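Local atomic coordinates of type III restriction-modification enzyme EcoP15I Mod subunit (Escherichia coli, PDB entry 4ZCF), a protein that methylates the N6 atom of one adenine in the DNA site 5'-CAGCAG-3' as a homodimer and, together with the Res subunit, supports restriction. Residues 314-319 with 377-382; 343-348 with 372-377; 331-336 with 365-370. All coordinates share one frame; numbering follows the deposited sequence.

Contact 1 of 3, residues 314-319 with 377-382; sequences IYTGSQ and LKVYAK. With nucleotides of chain D.
One face of the Tyr-315 ring is covered by the extended side chain of Lys-378, whose CE sits 3.7 Å from the centroid of the Tyr-315 ring and 11° off its normal, a CH-pi contact over the centre. Beyond it, Lys-378 NZ lies off-centre in a cation-pi interaction, while its charge is also paired with Asp-310, which accepts a bond from Tyr-380 OH as well. The Tyr-380 ring receives Tyr-315 CB over one face, 4.0 Å from the Tyr-380 centroid; the two rings run side by side with planes at 57°. The crowded position of Tyr-315 CG, between backbone N and carbonyl carbon (chi1 68°), turns the ring toward Lys-378, while CB meets Tyr-380. An alanine here would remove the ring and so probably strip the aliphatic part of Lys-378 of its apolar cover and weaken the placement of its ammonium group. These side chains share one face of an antiparallel ladder formed by the central strands 313-318 and 376-380 of a four-stranded sheet. The hydrogen-bonded pairs are Thr-316 with Val-379 and Ser-318 with Leu-377; Ser-318 N meets Leu-377 O at 2.7 Å, on a carbonyl lone pair. On the other face Thr-316 CG2 packs against Val-379 CB at 3.9 Å. Past the strand end, Gln-319 meets the major-groove edge of the bases, consistent with a part in sequence recognition: its OE1 accepts from N4 of cytosine DC4 of chain D at 2.7 Å, and its backbone O accepts from N6 of adenine DA5 of chain D at 2.8 Å.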
loop_
_atom_site.group_PDB
_atom_site.type_symbol
_atom_site.label_atom_id
_atom_site.label_comp_id
_atom_site.label_asym_id
_atom_site.label_seq_id
_atom_site.Cartn_x
_atom_site.Cartn_y
_atom_site.Cartn_z
ATOM N N ILE A 314 -25.772 31.430 1.035
ATOM C CA ILE A 314 -24.883 31.826 -0.060
ATOM C C ILE A 314 -24.707 30.625 -0.986
ATOM O O ILE A 314 -24.524 29.513 -0.508
ATOM C CB ILE A 314 -23.510 32.297 0.523
ATOM C CG1 ILE A 314 -23.649 33.590 1.353
ATOM C CG2 ILE A 314 -22.442 32.447 -0.569
ATOM C CD1 ILE A 314 -22.527 33.859 2.269
ATOM N N TYR A 315 -24.756 30.846 -2.301
ATOM C CA TYR A 315 -24.568 29.788 -3.305
ATOM C C TYR A 315 -23.826 30.283 -4.541
ATOM O O TYR A 315 -23.577 31.477 -4.683
ATOM C CB TYR A 315 -25.913 29.113 -3.695
ATOM C CG TYR A 315 -26.878 29.996 -4.453
ATOM C CD1 TYR A 315 -26.830 30.082 -5.843
ATOM C CD2 TYR A 315 -27.885 30.696 -3.788
ATOM C CE1 TYR A 315 -27.723 30.887 -6.553
ATOM C CE2 TYR A 315 -28.780 31.514 -4.486
ATOM C CZ TYR A 315 -28.695 31.604 -5.869
ATOM O OH TYR A 315 -29.586 32.372 -6.578
ATOM N N THR A 316 -23.521 29.352 -5.454
ATOM C CA THR A 316 -22.840 29.587 -6.723
ATOM C C THR A 316 -23.659 28.999 -7.895
ATOM O O THR A 316 -24.462 28.080 -7.712
ATOM C CB THR A 316 -21.414 28.940 -6.668
ATOM O OG1 THR A 316 -20.551 29.520 -7.645
ATOM C CG2 THR A 316 -21.421 27.411 -6.850
ATOM N N GLY A 317 -23.400 29.509 -9.094
ATOM C CA GLY A 317 -23.920 28.916 -10.307
ATOM C C GLY A 317 -22.828 27.971 -10.789
ATOM O O GLY A 317 -21.794 28.444 -11.250
ATOM N N SER A 318 -22.991 26.634 -10.594
ATOM C CA SER A 318 -21.969 25.682 -11.025
ATOM C C SER A 318 -22.054 25.374 -12.499
ATOM O O SER A 318 -22.945 24.683 -12.977
ATOM C CB SER A 318 -21.938 24.423 -10.157
ATOM O OG SER A 318 -20.613 23.907 -10.085
ATOM N N GLN A 319 -21.107 25.923 -13.225
ATOM C CA GLN A 319 -20.949 25.813 -14.675
ATOM C C GLN A 319 -20.269 24.503 -14.962
ATOM O O GLN A 319 -19.272 24.445 -15.688
ATOM C CB GLN A 319 -20.130 27.014 -15.169
ATOM C CG GLN A 319 -20.759 28.329 -14.680
ATOM C CD GLN A 319 -19.934 29.557 -14.867
ATOM O OE1 GLN A 319 -18.690 29.536 -15.030
ATOM N NE2 GLN A 319 -20.638 30.668 -14.838
ATOM N N LEU A 377 -25.768 24.598 -12.225
ATOM C CA LEU A 377 -26.264 23.879 -11.056
ATOM C C LEU A 377 -26.158 24.745 -9.794
ATOM O O LEU A 377 -25.103 25.319 -9.514
ATOM C CB LEU A 377 -25.475 22.584 -10.868
ATOM C CG LEU A 377 -25.888 21.441 -11.745
ATOM C CD1 LEU A 377 -24.685 20.600 -12.123
ATOM C CD2 LEU A 377 -26.949 20.594 -11.050
ATOM N N LYS A 378 -27.250 24.856 -9.048
ATOM C CA LYS A 378 -27.257 25.625 -7.806
ATOM C C LYS A 378 -26.563 24.789 -6.729
ATOM O O LYS A 378 -26.965 23.649 -6.427
ATOM C CB LYS A 378 -28.689 26.011 -7.420
ATOM C CG LYS A 378 -28.789 27.083 -6.357
ATOM C CD LYS A 378 -30.183 27.609 -6.318
ATOM C CE LYS A 378 -30.507 28.327 -5.040
ATOM N NZ LYS A 378 -31.860 28.973 -5.088
ATOM N N VAL A 379 -25.453 25.334 -6.225
ATOM C CA VAL A 379 -24.608 24.683 -5.225
ATOM C C VAL A 379 -24.352 25.683 -4.109
ATOM O O VAL A 379 -23.776 26.729 -4.371
ATOM C CB VAL A 379 -23.290 24.129 -5.873
ATOM C CG1 VAL A 379 -22.277 23.691 -4.818
ATOM C CG2 VAL A 379 -23.582 22.984 -6.847
ATOM N N TYR A 380 -24.800 25.353 -2.874
ATOM C CA TYR A 380 -24.659 26.158 -1.650
ATOM C C TYR A 380 -23.349 25.906 -0.927
ATOM O O TYR A 380 -22.947 24.758 -0.755
ATOM C CB TYR A 380 -25.803 25.849 -0.677
ATOM C CG TYR A 380 -27.125 26.483 -1.035
ATOM C CD1 TYR A 380 -28.029 25.834 -1.876
ATOM C CD2 TYR A 380 -27.507 27.703 -0.486
ATOM C CE1 TYR A 380 -29.272 26.393 -2.171
ATOM C CE2 TYR A 380 -28.734 28.286 -0.797
ATOM C CZ TYR A 380 -29.624 27.617 -1.619
ATOM O OH TYR A 380 -30.846 28.182 -1.901
ATOM N N ALA A 381 -22.744 26.976 -0.421
ATOM C CA ALA A 381 -21.496 26.985 0.336
ATOM C C ALA A 381 -21.459 26.037 1.570
ATOM O O ALA A 381 -20.381 25.582 1.961
ATOM C CB ALA A 381 -21.184 28.406 0.768
ATOM N N LYS A 382 -22.627 25.781 2.198
ATOM C CA LYS A 382 -22.770 24.927 3.380
ATOM C C LYS A 382 -22.473 23.468 3.042
ATOM O O LYS A 382 -22.037 22.714 3.921
ATOM C CB LYS A 382 -24.178 25.066 3.998
ATOM C CG LYS A 382 -25.343 24.694 3.076
ATOM C CD LYS A 382 -26.659 24.842 3.802
ATOM C CE LYS A 382 -27.868 24.824 2.890
ATOM N NZ LYS A 382 -28.036 23.514 2.204
ATOM P P DA D 5 -17.992 26.125 -25.296
ATOM O OP1 DA D 5 -17.660 26.383 -26.726
ATOM O OP2 DA D 5 -19.185 25.282 -24.977
ATOM O "O5'" DA D 5 -16.700 25.495 -24.579
ATOM C "C5'" DA D 5 -15.364 25.914 -24.760
ATOM C "C4'" DA D 5 -14.429 25.284 -23.735
ATOM O "O4'" DA D 5 -14.685 25.755 -22.384
ATOM C "C3'" DA D 5 -14.412 23.764 -23.647
ATOM O "O3'" DA D 5 -13.072 23.381 -23.904
ATOM C "C2'" DA D 5 -14.896 23.435 -22.231
ATOM C "C1'" DA D 5 -14.540 24.696 -21.463
ATOM N N9 DA D 5 -15.361 24.964 -20.284
ATOM C C8 DA D 5 -16.692 24.730 -20.150
ATOM N N7 DA D 5 -17.162 25.022 -18.956
ATOM C C5 DA D 5 -16.064 25.449 -18.230
ATOM C C6 DA D 5 -15.904 25.917 -16.902
ATOM N N6 DA D 5 -16.922 26.001 -16.024
ATOM N N1 DA D 5 -14.649 26.251 -16.486
ATOM C C2 DA D 5 -13.654 26.180 -17.374
ATOM N N3 DA D 5 -13.691 25.744 -18.640
ATOM C C4 DA D 5 -14.932 25.401 -19.030
ATOM P P DC D 4 -22.200 30.142 -21.282
ATOM O OP1 DC D 4 -23.390 30.429 -22.117
ATOM O OP2 DC D 4 -22.390 29.470 -19.978
ATOM O "O5'" DC D 4 -21.092 29.366 -22.150
ATOM C "C5'" DC D 4 -20.166 30.117 -22.903
ATOM C "C4'" DC D 4 -18.861 29.408 -23.199
ATOM O "O4'" DC D 4 -17.857 29.701 -22.200
ATOM C "C3'" DC D 4 -18.865 27.902 -23.407
ATOM O "O3'" DC D 4 -18.081 27.575 -24.579
ATOM C "C2'" DC D 4 -18.253 27.398 -22.099
ATOM C "C1'" DC D 4 -17.265 28.498 -21.727
ATOM N N1 DC D 4 -17.019 28.689 -20.250
ATOM C C2 DC D 4 -15.739 29.018 -19.783
ATOM O O2 DC D 4 -14.785 29.018 -20.562
ATOM N N3 DC D 4 -15.561 29.243 -18.453
ATOM C C4 DC D 4 -16.579 29.136 -17.591
ATOM N N4 DC D 4 -16.343 29.346 -16.291
ATOM C C5 DC D 4 -17.903 28.864 -18.046
ATOM C C6 DC D 4 -18.066 28.649 -19.358
ATOM P P DA D 3 -23.631 34.990 -17.486
ATOM O OP1 DA D 3 -24.743 35.136 -18.447
ATOM O OP2 DA D 3 -23.909 34.352 -16.178
ATOM O "O5'" DA D 3 -22.438 34.212 -18.217
ATOM C "C5'" DA D 3 -21.935 34.647 -19.456
ATOM C "C4'" DA D 3 -20.955 33.642 -20.007
ATOM O "O4'" DA D 3 -19.665 33.798 -19.380
ATOM C "C3'" DA D 3 -21.362 32.193 -19.796
ATOM O "O3'" DA D 3 -21.476 31.552 -21.051
ATOM C "C2'" DA D 3 -20.282 31.580 -18.903
ATOM C "C1'" DA D 3 -19.115 32.533 -19.081
ATOM N N9 DA D 3 -18.340 32.722 -17.863
ATOM C C8 DA D 3 -18.777 33.023 -16.591
ATOM N N7 DA D 3 -17.806 33.197 -15.720
ATOM C C5 DA D 3 -16.671 33.032 -16.490
ATOM C C6 DA D 3 -15.310 33.111 -16.192
ATOM N N6 DA D 3 -14.844 33.389 -14.965
ATOM N N1 DA D 3 -14.442 32.857 -17.205
ATOM C C2 DA D 3 -14.888 32.560 -18.436
ATOM N N3 DA D 3 -16.152 32.498 -18.832
ATOM C C4 DA D 3 -16.980 32.742 -17.806
#

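Contact 2 of 3, residues 343-348 with 372-377; sequences KQPLMG and NKIIEL. With nucleotides of chain D.
Lys-343 leaves the backbone with CG anti to N (chi1 -168°) and then bends at chi3 and chi4, which folds its ammonium group back over the 372-377 segment. There NZ donates to two acceptors: Asn-372 O at 2.8 Å, within the carbonyl plane, and OP1 of DC4 of chain D, also at 2.8 Å. Lys-373 likewise starts anti but turns at chi2 and chi4, so that its NZ reaches OP2 of the same phosphate at 3.0 Å, while bonding to Ile-374 O and forming a salt bridge with Glu-376 OE2. Two loops thus join into a phosphate-binding surface: Ile-374 N adds a long, nearly straight bond to OP1 of DC4 (170° at the hydrogen), and Leu-346 N, in the type I turn from Pro-345 to Gly-348, grips OP2 of DA5 of chain D. The two ammonium groups stand 7.0 Å apart, NZ of Lys-343 to NZ of Lys-373, and the phosphate between them would probably offset their repulsion. Ile-374 fills the seam, its CG2 against Pro-345 CG at 3.8 Å and its CD1 alongside the DC4 backbone. A water bridges the loops, donating to Lys-343 O and accepting from Ile-375 N.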
loop_
_atom_site.group_PDB
_atom_site.type_symbol
_atom_site.label_atom_id
_atom_site.label_comp_id
_atom_site.label_asym_id
_atom_site.label_seq_id
_atom_site.Cartn_x
_atom_site.Cartn_y
_atom_site.Cartn_z
ATOM N N LYS A 343 -28.839 26.548 -24.896
ATOM C CA LYS A 343 -27.574 26.325 -25.589
ATOM C C LYS A 343 -26.848 25.134 -24.956
ATOM O O LYS A 343 -26.763 25.018 -23.724
ATOM C CB LYS A 343 -26.686 27.573 -25.609
ATOM C CG LYS A 343 -25.495 27.456 -26.582
ATOM C CD LYS A 343 -24.680 28.748 -26.693
ATOM C CE LYS A 343 -23.653 28.950 -25.587
ATOM N NZ LYS A 343 -23.848 30.236 -24.852
ATOM N N GLN A 344 -26.409 24.223 -25.817
ATOM C CA GLN A 344 -25.752 22.995 -25.448
ATOM C C GLN A 344 -24.236 23.187 -25.319
ATOM O O GLN A 344 -23.632 23.840 -26.183
ATOM C CB GLN A 344 -26.055 21.945 -26.519
ATOM C CG GLN A 344 -26.831 20.743 -26.019
ATOM C CD GLN A 344 -27.002 19.725 -27.121
ATOM O OE1 GLN A 344 -26.177 19.619 -28.045
ATOM N NE2 GLN A 344 -28.084 18.955 -27.055
ATOM N N PRO A 345 -23.576 22.576 -24.297
ATOM C CA PRO A 345 -22.105 22.673 -24.216
ATOM C C PRO A 345 -21.469 22.064 -25.461
ATOM O O PRO A 345 -22.069 21.183 -26.073
ATOM C CB PRO A 345 -21.767 21.835 -22.974
ATOM C CG PRO A 345 -23.005 21.794 -22.187
ATOM C CD PRO A 345 -24.112 21.757 -23.195
ATOM N N LEU A 346 -20.272 22.530 -25.840
ATOM C CA LEU A 346 -19.523 22.060 -27.017
ATOM C C LEU A 346 -19.388 20.547 -27.103
ATOM O O LEU A 346 -19.400 20.013 -28.203
ATOM C CB LEU A 346 -18.137 22.739 -27.056
ATOM C CG LEU A 346 -17.039 22.162 -27.971
ATOM C CD1 LEU A 346 -17.220 22.607 -29.406
ATOM C CD2 LEU A 346 -15.649 22.529 -27.453
ATOM N N MET A 347 -19.269 19.857 -25.951
ATOM C CA MET A 347 -19.086 18.400 -25.851
ATOM C C MET A 347 -20.358 17.683 -25.401
ATOM O O MET A 347 -20.339 16.468 -25.168
ATOM C CB MET A 347 -17.922 18.069 -24.888
ATOM C CG MET A 347 -16.584 18.642 -25.286
ATOM S SD MET A 347 -16.081 18.141 -26.949
ATOM C CE MET A 347 -14.496 18.878 -26.993
ATOM N N GLY A 348 -21.453 18.429 -25.329
ATOM C CA GLY A 348 -22.742 17.914 -24.879
ATOM C C GLY A 348 -22.756 17.832 -23.368
ATOM O O GLY A 348 -21.803 18.274 -22.723
ATOM N N ASN A 372 -30.103 31.137 -24.901
ATOM C CA ASN A 372 -28.729 31.273 -25.399
ATOM C C ASN A 372 -27.605 31.111 -24.333
ATOM O O ASN A 372 -26.425 31.189 -24.673
ATOM C CB ASN A 372 -28.574 32.528 -26.277
ATOM C CG ASN A 372 -29.651 32.660 -27.337
ATOM O OD1 ASN A 372 -29.892 31.752 -28.146
ATOM N ND2 ASN A 372 -30.351 33.786 -27.339
ATOM N N LYS A 373 -27.978 30.803 -23.080
ATOM C CA LYS A 373 -27.093 30.580 -21.932
ATOM C C LYS A 373 -27.118 29.081 -21.504
ATOM O O LYS A 373 -28.200 28.517 -21.304
ATOM C CB LYS A 373 -27.533 31.514 -20.772
ATOM C CG LYS A 373 -26.845 31.350 -19.412
ATOM C CD LYS A 373 -25.392 31.809 -19.398
ATOM C CE LYS A 373 -24.706 31.427 -18.104
ATOM N NZ LYS A 373 -24.515 29.945 -17.939
ATOM N N ILE A 374 -25.918 28.445 -21.385
ATOM C CA ILE A 374 -25.796 27.054 -20.937
ATOM C C ILE A 374 -26.241 27.028 -19.491
ATOM O O ILE A 374 -25.944 27.976 -18.758
ATOM C CB ILE A 374 -24.362 26.475 -21.090
ATOM C CG1 ILE A 374 -23.818 26.602 -22.542
ATOM C CG2 ILE A 374 -24.278 25.031 -20.589
ATOM C CD1 ILE A 374 -22.231 26.320 -22.668
ATOM N N ILE A 375 -26.987 25.970 -19.090
ATOM C CA ILE A 375 -27.486 25.806 -17.721
ATOM C C ILE A 375 -26.375 25.649 -16.676
ATOM O O ILE A 375 -25.253 25.216 -16.976
ATOM C CB ILE A 375 -28.551 24.680 -17.578
ATOM C CG1 ILE A 375 -28.066 23.324 -18.133
ATOM C CG2 ILE A 375 -29.888 25.101 -18.141
ATOM C CD1 ILE A 375 -28.643 22.178 -17.417
ATOM N N GLU A 376 -26.722 25.970 -15.435
ATOM C CA GLU A 376 -25.826 25.849 -14.300
ATOM C C GLU A 376 -26.543 25.062 -13.209
ATOM O O GLU A 376 -27.768 24.889 -13.256
ATOM C CB GLU A 376 -25.418 27.247 -13.784
ATOM C CG GLU A 376 -24.639 28.078 -14.789
ATOM C CD GLU A 376 -24.325 29.511 -14.399
ATOM O OE1 GLU A 376 -24.656 29.915 -13.258
ATOM O OE2 GLU A 376 -23.742 30.234 -15.240
ATOM N N LEU A 377 -25.768 24.598 -12.225
ATOM C CA LEU A 377 -26.264 23.879 -11.056
ATOM C C LEU A 377 -26.158 24.745 -9.794
ATOM O O LEU A 377 -25.103 25.319 -9.514
ATOM C CB LEU A 377 -25.475 22.584 -10.868
ATOM C CG LEU A 377 -25.888 21.441 -11.745
ATOM C CD1 LEU A 377 -24.685 20.600 -12.123
ATOM C CD2 LEU A 377 -26.949 20.594 -11.050
ATOM P P DC D 4 -22.200 30.142 -21.282
ATOM O OP1 DC D 4 -23.390 30.429 -22.117
ATOM O OP2 DC D 4 -22.390 29.470 -19.978
ATOM O "O5'" DC D 4 -21.092 29.366 -22.150
ATOM C "C5'" DC D 4 -20.166 30.117 -22.903
ATOM C "C4'" DC D 4 -18.861 29.408 -23.199
ATOM O "O4'" DC D 4 -17.857 29.701 -22.200
ATOM C "C3'" DC D 4 -18.865 27.902 -23.407
ATOM O "O3'" DC D 4 -18.081 27.575 -24.579
ATOM C "C2'" DC D 4 -18.253 27.398 -22.099
ATOM C "C1'" DC D 4 -17.265 28.498 -21.727
ATOM N N1 DC D 4 -17.019 28.689 -20.250
ATOM C C2 DC D 4 -15.739 29.018 -19.783
ATOM O O2 DC D 4 -14.785 29.018 -20.562
ATOM N N3 DC D 4 -15.561 29.243 -18.453
ATOM C C4 DC D 4 -16.579 29.136 -17.591
ATOM N N4 DC D 4 -16.343 29.346 -16.291
ATOM C C5 DC D 4 -17.903 28.864 -18.046
ATOM C C6 DC D 4 -18.066 28.649 -19.358
ATOM P P DA D 5 -17.992 26.125 -25.296
ATOM O OP1 DA D 5 -17.660 26.383 -26.726
ATOM O OP2 DA D 5 -19.185 25.282 -24.977
ATOM O "O5'" DA D 5 -16.700 25.495 -24.579
ATOM C "C5'" DA D 5 -15.364 25.914 -24.760
ATOM C "C4'" DA D 5 -14.429 25.284 -23.735
ATOM O "O4'" DA D 5 -14.685 25.755 -22.384
ATOM C "C3'" DA D 5 -14.412 23.764 -23.647
ATOM O "O3'" DA D 5 -13.072 23.381 -23.904
ATOM C "C2'" DA D 5 -14.896 23.435 -22.231
ATOM C "C1'" DA D 5 -14.540 24.696 -21.463
ATOM N N9 DA D 5 -15.361 24.964 -20.284
ATOM C C8 DA D 5 -16.692 24.730 -20.150
ATOM N N7 DA D 5 -17.162 25.022 -18.956
ATOM C C5 DA D 5 -16.064 25.449 -18.230
ATOM C C6 DA D 5 -15.904 25.917 -16.902
ATOM N N6 DA D 5 -16.922 26.001 -16.024
ATOM N N1 DA D 5 -14.649 26.251 -16.486
ATOM C C2 DA D 5 -13.654 26.180 -17.374
ATOM N N3 DA D 5 -13.691 25.744 -18.640
ATOM C C4 DA D 5 -14.932 25.401 -19.030
ATOM P P DA D 3 -23.631 34.990 -17.486
ATOM O OP1 DA D 3 -24.743 35.136 -18.447
ATOM O OP2 DA D 3 -23.909 34.352 -16.178
ATOM O "O5'" DA D 3 -22.438 34.212 -18.217
ATOM C "C5'" DA D 3 -21.935 34.647 -19.456
ATOM C "C4'" DA D 3 -20.955 33.642 -20.007
ATOM O "O4'" DA D 3 -19.665 33.798 -19.380
ATOM C "C3'" DA D 3 -21.362 32.193 -19.796
ATOM O "O3'" DA D 3 -21.476 31.552 -21.051
ATOM C "C2'" DA D 3 -20.282 31.580 -18.903
ATOM C "C1'" DA D 3 -19.115 32.533 -19.081
ATOM N N9 DA D 3 -18.340 32.722 -17.863
ATOM C C8 DA D 3 -18.777 33.023 -16.591
ATOM N N7 DA D 3 -17.806 33.197 -15.720
ATOM C C5 DA D 3 -16.671 33.032 -16.490
ATOM C C6 DA D 3 -15.310 33.111 -16.192
ATOM N N6 DA D 3 -14.844 33.389 -14.965
ATOM N N1 DA D 3 -14.442 32.857 -17.205
ATOM C C2 DA D 3 -14.888 32.560 -18.436
ATOM N N3 DA D 3 -16.152 32.498 -18.832
ATOM C C4 DA D 3 -16.980 32.742 -17.806
HETATM O O HOH W 1 -27.717 24.000 -21.565
#

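Contact 3 of 3, residues 331-336 with 365-370; sequences YDIIHP and IIFGDD
The loop 331-336 packs here against residues 367-370, the loop that follows strand 365-366, an outermost strand of the four-stranded antiparallel sheet. Phe-367 carries the apolar part. Pro-336 CD lies over the centre of one face of its ring, 3.5 Å from the Phe-367 centroid and 10° off the normal, a CH-pi contact; Ile-365 CG2 covers the opposite face toward the rim. At the edge of the same ring, Ile-333 CG2 approaches Phe-367 CE1 at 3.9 Å. The imidazole of His-335 stands obliquely to Phe-367, with planes at 79°, and has Asp-370 CA over one face and Pro-336 CD over the other. Its NE2 donates to Gly-368 O at 2.8 Å, almost straight at the hydrogen (170°) and in the ring plane, although it approaches from above the carbonyl plane. At the far side of the ring, His-335 ND1 is bonded to the backbone N of Thr-338. An acceptor role for ND1 and a donor role for NE2 are most consistent with a neutral imidazole protonated at NE2, whose rotation is fixed by bonds at both nitrogens.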
loop_
_atom_site.group_PDB
_atom_site.type_symbol
_atom_site.label_atom_id
_atom_site.label_comp_id
_atom_site.label_asym_id
_atom_site.label_seq_id
_atom_site.Cartn_x
_atom_site.Cartn_y
_atom_site.Cartn_z
ATOM N N TYR A 331 -29.302 16.070 -25.892
ATOM C CA TYR A 331 -30.755 16.145 -25.707
ATOM C C TYR A 331 -31.168 17.604 -25.474
ATOM O O TYR A 331 -30.302 18.450 -25.271
ATOM C CB TYR A 331 -31.256 15.205 -24.572
ATOM C CG TYR A 331 -30.533 15.383 -23.257
ATOM C CD1 TYR A 331 -30.890 16.398 -22.376
ATOM C CD2 TYR A 331 -29.480 14.544 -22.897
ATOM C CE1 TYR A 331 -30.203 16.589 -21.181
ATOM C CE2 TYR A 331 -28.783 14.733 -21.706
ATOM C CZ TYR A 331 -29.138 15.767 -20.858
ATOM O OH TYR A 331 -28.479 15.960 -19.675
ATOM N N ASP A 332 -32.473 17.892 -25.506
ATOM C CA ASP A 332 -32.985 19.244 -25.323
ATOM C C ASP A 332 -33.429 19.523 -23.894
ATOM O O ASP A 332 -34.246 18.777 -23.344
ATOM C CB ASP A 332 -34.167 19.536 -26.285
ATOM C CG ASP A 332 -33.860 19.712 -27.766
ATOM O OD1 ASP A 332 -32.669 19.624 -28.148
ATOM O OD2 ASP A 332 -34.813 19.930 -28.545
ATOM N N ILE A 333 -32.929 20.636 -23.319
ATOM C CA ILE A 333 -33.343 21.119 -22.000
ATOM C C ILE A 333 -34.142 22.392 -22.294
ATOM O O ILE A 333 -33.599 23.349 -22.853
ATOM C CB ILE A 333 -32.165 21.316 -21.000
ATOM C CG1 ILE A 333 -31.402 19.970 -20.798
ATOM C CG2 ILE A 333 -32.678 21.886 -19.671
ATOM C CD1 ILE A 333 -30.159 20.041 -20.175
ATOM N N ILE A 334 -35.455 22.358 -22.010
ATOM C CA ILE A 334 -36.348 23.462 -22.329
ATOM C C ILE A 334 -36.309 24.587 -21.336
ATOM O O ILE A 334 -36.443 24.367 -20.131
ATOM C CB ILE A 334 -37.766 22.988 -22.798
ATOM C CG1 ILE A 334 -37.825 22.839 -24.343
ATOM C CG2 ILE A 334 -38.920 23.890 -22.294
ATOM C CD1 ILE A 334 -37.088 21.637 -24.947
ATOM N N HIS A 335 -36.070 25.799 -21.861
ATOM C CA HIS A 335 -36.046 27.036 -21.095
ATOM C C HIS A 335 -37.477 27.292 -20.545
ATOM O O HIS A 335 -38.448 27.100 -21.280
ATOM C CB HIS A 335 -35.540 28.189 -21.975
ATOM C CG HIS A 335 -35.209 29.412 -21.187
ATOM N ND1 HIS A 335 -36.157 30.400 -20.953
ATOM C CD2 HIS A 335 -34.065 29.739 -20.544
ATOM C CE1 HIS A 335 -35.553 31.295 -20.191
ATOM N NE2 HIS A 335 -34.290 30.944 -19.925
ATOM N N PRO A 336 -37.650 27.618 -19.244
ATOM C CA PRO A 336 -39.013 27.771 -18.701
ATOM C C PRO A 336 -39.817 28.978 -19.172
ATOM O O PRO A 336 -41.026 28.989 -18.956
ATOM C CB PRO A 336 -38.800 27.807 -17.181
ATOM C CG PRO A 336 -37.375 27.502 -16.953
ATOM C CD PRO A 336 -36.639 27.848 -18.196
ATOM N N ILE A 365 -31.456 23.426 -11.129
ATOM C CA ILE A 365 -31.037 24.113 -12.349
ATOM C C ILE A 365 -31.249 25.633 -12.380
ATOM O O ILE A 365 -32.351 26.120 -12.114
ATOM C CB ILE A 365 -31.624 23.393 -13.583
ATOM C CG1 ILE A 365 -31.305 21.870 -13.577
ATOM C CG2 ILE A 365 -31.217 24.053 -14.894
ATOM C CD1 ILE A 365 -29.823 21.442 -13.400
ATOM N N ILE A 366 -30.179 26.364 -12.754
ATOM C CA ILE A 366 -30.137 27.817 -12.951
ATOM C C ILE A 366 -30.158 28.082 -14.479
ATOM O O ILE A 366 -29.249 27.667 -15.194
ATOM C CB ILE A 366 -28.915 28.490 -12.237
ATOM C CG1 ILE A 366 -28.891 28.183 -10.719
ATOM C CG2 ILE A 366 -28.884 30.009 -12.496
ATOM C CD1 ILE A 366 -27.613 28.575 -10.005
ATOM N N PHE A 367 -31.223 28.741 -14.966
ATOM C CA PHE A 367 -31.395 29.104 -16.374
ATOM C C PHE A 367 -31.013 30.560 -16.559
ATOM O O PHE A 367 -31.091 31.340 -15.605
ATOM C CB PHE A 367 -32.858 28.921 -16.795
ATOM C CG PHE A 367 -33.304 27.488 -16.942
ATOM C CD1 PHE A 367 -33.065 26.786 -18.120
ATOM C CD2 PHE A 367 -33.988 26.850 -15.920
ATOM C CE1 PHE A 367 -33.487 25.455 -18.262
ATOM C CE2 PHE A 367 -34.420 25.526 -16.066
ATOM C CZ PHE A 367 -34.162 24.835 -17.234
ATOM N N GLY A 368 -30.612 30.918 -17.778
ATOM C CA GLY A 368 -30.324 32.302 -18.135
ATOM C C GLY A 368 -31.610 33.076 -18.398
ATOM O O GLY A 368 -32.712 32.524 -18.271
ATOM N N ASP A 369 -31.496 34.366 -18.773
ATOM C CA ASP A 369 -32.673 35.182 -19.083
ATOM C C ASP A 369 -33.337 34.703 -20.393
ATOM O O ASP A 369 -34.468 35.082 -20.683
ATOM C CB ASP A 369 -32.327 36.683 -19.111
ATOM C CG ASP A 369 -31.864 37.240 -17.769
ATOM O OD1 ASP A 369 -32.639 37.142 -16.778
ATOM O OD2 ASP A 369 -30.732 37.795 -17.709
ATOM N N ASP A 370 -32.638 33.831 -21.149
ATOM C CA ASP A 370 -33.100 33.179 -22.373
ATOM C C ASP A 370 -32.330 31.852 -22.617
ATOM O O ASP A 370 -31.445 31.503 -21.843
ATOM C CB ASP A 370 -33.044 34.133 -23.589
ATOM C CG ASP A 370 -31.669 34.580 -24.035
ATOM O OD1 ASP A 370 -30.722 33.774 -23.941
ATOM O OD2 ASP A 370 -31.558 35.703 -24.562
#

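Contacts 1 and 2 share Leu-377 on strand 376-380, and contact 3 adds the neighbouring strand 365-366, so each contact has one segment on, or running off, the same four-stranded sheet. Glu-376 ties contact 1 to contact 2: its OE2 lies 3.2 Å from Gln-319 NE2, a probable hydrogen bond, and through Lys-373 this would probably couple the Gln-319 base contacts to phosphate binding. Contacts 2 and 3 have centres about 9 Å apart and are joined by Glu-376 O with Ile-366 N at 2.9 Å and by packing of Ile-375 CG2 on Phe-367 CD1. Contact 3 approaches the nucleic acid only to about 6 Å at its nearest atom, behind the DNA-binding loops; its centre lies about 17 Å from that of contact 1.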